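Local coordinates for isomaltodextranase (Arthrobacter globiformis, PDB 5AWQ), which hydrolyses (1->6)-alpha-D-glucosidic linkages in polysaccharides, removing successive isomaltose units from the non-reducing ends of the chains, at residues Thr331-Met336 and Trp357-Lys362. Residues are numbered along the deposited sequence; the frame is centred on the assembly and turned at random.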
ATOM      1  N   THR A 331      -5.110  -1.084  19.211  1.00  9.43           N
ATOM      2  CA  THR A 331      -5.697  -1.800  18.075  1.00  9.23           C
ATOM      3  C   THR A 331      -5.630  -1.020  16.752  1.00  9.39           C
ATOM      4  O   THR A 331      -5.262  -1.575  15.719  1.00  9.39           O
ATOM      5  CB  THR A 331      -7.124  -2.232  18.428  1.00  9.60           C
ATOM      6  OG1 THR A 331      -7.032  -3.214  19.479  1.00  9.84           O
ATOM      7  CG2 THR A 331      -7.847  -2.800  17.240  1.00  9.77           C
ATOM      8  N   MET A 332      -5.938   0.260  16.813  1.00  9.28           N
ATOM      9  CA  MET A 332      -5.803   1.164  15.671  1.00  9.78           C
ATOM     10  C   MET A 332      -4.384   1.069  15.080  1.00  9.58           C
ATOM     11  O   MET A 332      -4.201   0.794  13.889  1.00  9.20           O
ATOM     12  CB  MET A 332      -6.109   2.601  16.140  1.00 10.66           C
ATOM     13  CG  MET A 332      -5.802   3.693  15.124  1.00 11.22           C
ATOM     14  SD  MET A 332      -5.640   5.320  15.892  1.00 12.79           S
ATOM     15  CE  MET A 332      -4.081   5.126  16.717  1.00 12.89           C
ATOM     16  N   MET A 333      -3.377   1.275  15.928  1.00  9.77           N
ATOM     17  CA  MET A 333      -1.991   1.192  15.481  1.00 10.11           C
ATOM     18  C   MET A 333      -1.636  -0.205  14.964  1.00  9.68           C
ATOM     19  O   MET A 333      -1.008  -0.362  13.913  1.00  9.73           O
ATOM     20  CB  MET A 333      -1.055   1.576  16.630  1.00 11.07           C
ATOM     21  CG  MET A 333       0.425   1.651  16.260  1.00 11.81           C
ATOM     22  SD  MET A 333       0.726   3.021  15.104  1.00 13.13           S
ATOM     23  CE  MET A 333       2.514   2.920  14.934  1.00 12.68           C
ATOM     24  N   ASN A 334      -2.030  -1.233  15.703  1.00  9.22           N
ATOM     25  CA  ASN A 334      -1.671  -2.593  15.340  1.00  9.06           C
ATOM     26  C   ASN A 334      -2.234  -2.991  13.970  1.00  9.05           C
ATOM     27  O   ASN A 334      -1.591  -3.720  13.206  1.00  9.05           O
ATOM     28  CB  ASN A 334      -2.157  -3.591  16.399  1.00  9.46           C
ATOM     29  CG  ASN A 334      -1.361  -3.538  17.693  1.00  9.98           C
ATOM     30  OD1 ASN A 334      -0.234  -3.031  17.738  1.00 10.64           O
ATOM     31  ND2 ASN A 334      -1.973  -4.035  18.769  1.00  9.56           N
ATOM     32  N   LEU A 335      -3.447  -2.538  13.655  1.00  8.62           N
ATOM     33  CA  LEU A 335      -4.033  -2.826  12.351  1.00  8.60           C
ATOM     34  C   LEU A 335      -3.225  -2.164  11.222  1.00  8.13           C
ATOM     35  O   LEU A 335      -2.895  -2.816  10.225  1.00  8.58           O
ATOM     36  CB  LEU A 335      -5.490  -2.358  12.289  1.00  8.87           C
ATOM     37  CG  LEU A 335      -6.184  -2.627  10.955  1.00  9.16           C
ATOM     38  CD1 LEU A 335      -6.211  -4.108  10.619  1.00  9.51           C
ATOM     39  CD2 LEU A 335      -7.584  -2.003  10.953  1.00  9.17           C
ATOM     40  N   MET A 336      -2.886  -0.887  11.380  1.00  7.76           N
ATOM     41  CA  MET A 336      -2.123  -0.183  10.337  0.50  6.48           C
ATOM     42  C   MET A 336      -0.781  -0.873  10.102  1.00  7.77           C
ATOM     43  O   MET A 336      -0.367  -1.113   8.975  1.00  8.00           O
ATOM     44  CB  MET A 336      -1.905   1.296  10.704  0.50  5.59           C
ATOM     45  CG  MET A 336      -3.183   2.076  10.929  0.50  4.92           C
ATOM     46  SD  MET A 336      -4.286   2.116   9.496  0.50  3.97           S
ATOM     47  CE  MET A 336      -5.571   3.124  10.213  0.50  4.06           C
ATOM     48  N   TRP A 357       2.604   7.860  23.089  1.00 14.18           N
ATOM     49  CA  TRP A 357       3.064   6.498  23.262  1.00 13.67           C
ATOM     50  C   TRP A 357       2.514   5.507  22.222  1.00 13.08           C
ATOM     51  O   TRP A 357       3.195   4.529  21.876  1.00 13.16           O
ATOM     52  CB  TRP A 357       2.739   5.990  24.682  1.00 13.64           C
ATOM     53  CG  TRP A 357       1.283   5.965  24.967  1.00 12.97           C
ATOM     54  CD1 TRP A 357       0.528   6.956  25.538  1.00 13.01           C
ATOM     55  CD2 TRP A 357       0.385   4.904  24.665  1.00 11.90           C
ATOM     56  NE1 TRP A 357      -0.787   6.579  25.593  1.00 12.51           N
ATOM     57  CE2 TRP A 357      -0.904   5.317  25.071  1.00 11.54           C
ATOM     58  CE3 TRP A 357       0.539   3.632  24.077  1.00 11.96           C
ATOM     59  CZ2 TRP A 357      -2.022   4.521  24.911  1.00 11.74           C
ATOM     60  CZ3 TRP A 357      -0.576   2.839  23.921  1.00 12.04           C
ATOM     61  CH2 TRP A 357      -1.849   3.282  24.360  1.00 11.77           C
ATOM     62  N   VAL A 358       1.288   5.724  21.745  1.00 13.10           N
ATOM     63  CA  VAL A 358       0.672   4.746  20.846  1.00 13.96           C
ATOM     64  C   VAL A 358       1.466   4.663  19.531  1.00 12.89           C
ATOM     65  O   VAL A 358       1.528   3.609  18.904  1.00 12.56           O
ATOM     66  CB  VAL A 358      -0.817   5.043  20.542  1.00 16.25           C
ATOM     67  CG1 VAL A 358      -1.650   5.315  21.775  1.00 17.77           C
ATOM     68  CG2 VAL A 358      -0.960   6.211  19.630  1.00 17.05           C
ATOM     69  N   TYR A 359       2.082   5.778  19.155  1.00 12.28           N
ATOM     70  CA  TYR A 359       2.805   5.882  17.893  1.00 11.86           C
ATOM     71  C   TYR A 359       4.296   5.571  17.985  1.00 12.46           C
ATOM     72  O   TYR A 359       4.972   5.457  16.958  1.00 12.44           O
ATOM     73  CB  TYR A 359       2.637   7.295  17.354  1.00 11.91           C
ATOM     74  CG  TYR A 359       1.208   7.713  17.101  1.00 12.12           C
ATOM     75  CD1 TYR A 359       0.397   6.980  16.250  1.00 12.04           C
ATOM     76  CD2 TYR A 359       0.662   8.838  17.700  1.00 12.14           C
ATOM     77  CE1 TYR A 359      -0.896   7.357  15.983  1.00 12.23           C
ATOM     78  CE2 TYR A 359      -0.651   9.223  17.452  1.00 12.02           C
ATOM     79  CZ  TYR A 359      -1.429   8.482  16.568  1.00 11.96           C
ATOM     80  OH  TYR A 359      -2.734   8.845  16.252  1.00 12.08           O
ATOM     81  N   THR A 360       4.821   5.438  19.205  1.00 12.02           N
ATOM     82  CA  THR A 360       6.268   5.426  19.419  1.00 12.68           C
ATOM     83  C   THR A 360       6.767   4.167  20.128  1.00 12.35           C
ATOM     84  O   THR A 360       7.814   4.183  20.764  1.00 13.52           O
ATOM     85  CB  THR A 360       6.710   6.691  20.164  1.00 13.17           C
ATOM     86  OG1 THR A 360       6.052   6.739  21.429  1.00 13.72           O
ATOM     87  CG2 THR A 360       6.359   7.943  19.355  1.00 13.59           C
ATOM     88  N   ASN A 361       6.028   3.068  20.012  1.00 11.52           N
ATOM     89  CA  ASN A 361       6.513   1.782  20.510  1.00 11.72           C
ATOM     90  C   ASN A 361       7.560   1.260  19.530  1.00 12.77           C
ATOM     91  O   ASN A 361       7.252   0.932  18.389  1.00 12.28           O
ATOM     92  CB  ASN A 361       5.343   0.809  20.714  1.00 11.78           C
ATOM     93  CG  ASN A 361       5.776  -0.597  21.099  1.00 12.07           C
ATOM     94  OD1 ASN A 361       6.836  -1.083  20.695  1.00 12.76           O
ATOM     95  ND2 ASN A 361       4.915  -1.292  21.839  1.00 11.95           N
ATOM     96  N   LYS A 362       8.822   1.258  19.945  1.00 13.77           N
ATOM     97  CA  LYS A 362       9.886   1.007  18.984  1.00 15.07           C
ATOM     98  C   LYS A 362       9.822  -0.387  18.369  1.00 13.81           C
ATOM     99  O   LYS A 362      10.193  -0.564  17.211  1.00 12.93           O
ATOM    100  CB  LYS A 362      11.259   1.294  19.600  1.00 17.92           C
ATOM    101  CG  LYS A 362      11.483   2.774  19.923  1.00 20.71           C
ATOM    102  CD  LYS A 362      12.847   2.992  20.570  1.00 24.04           C
ATOM    103  CE  LYS A 362      13.017   4.349  21.252  1.00 26.23           C
ATOM    104  NZ  LYS A 362      12.214   4.575  22.503  1.00 27.50           N
TER
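A Met-aromatic contact between Met333 and Tyr359 shows how a helix can be fitted against a loop by sulfur and ring edge instead of by polar bonds. The sulfur SD of Met333 lies close to the plane of the Tyr359 ring, 77° off the normal through its centroid. It meets the ring edge at Tyr359 CD1, 4.1 Å from Met333 SD. With CG anti to the backbone N (chi1 -175°), the Met333 chain runs out so that its CG lies 3.5 Å from the carbonyl O of Val358. The bend at chi2 (67°) then swings SD to the ring edge. Next to it Met332 turns its end at chi3, and its methyl CE approaches the same ring obliquely, 4.0 Å from Tyr359 CE1. The same methyl, Met332 CE, also reaches CG2 of Val358, 4.4 Å away. That CG2 methyl sits over the centre of one face of the Tyr359 ring, 3.5 Å above the plane. The two methionines join helix 326-339, which precedes strand 343-345, the last strand of the parallel (beta/alpha)8 barrel of this glycoside hydrolase 27 enzyme, to the loop leading from that strand into helix 362-370. Were Met333 cut back to an alanine, the edge of Tyr359 at CD1 would probably lose its sulfur neighbour and a gap would be left beside the Val358 carbonyl. The tyrosine's OH bonds to Asp347, and its backbone O to the hydroxyl of Tyr75, whose side chain also touches Met333.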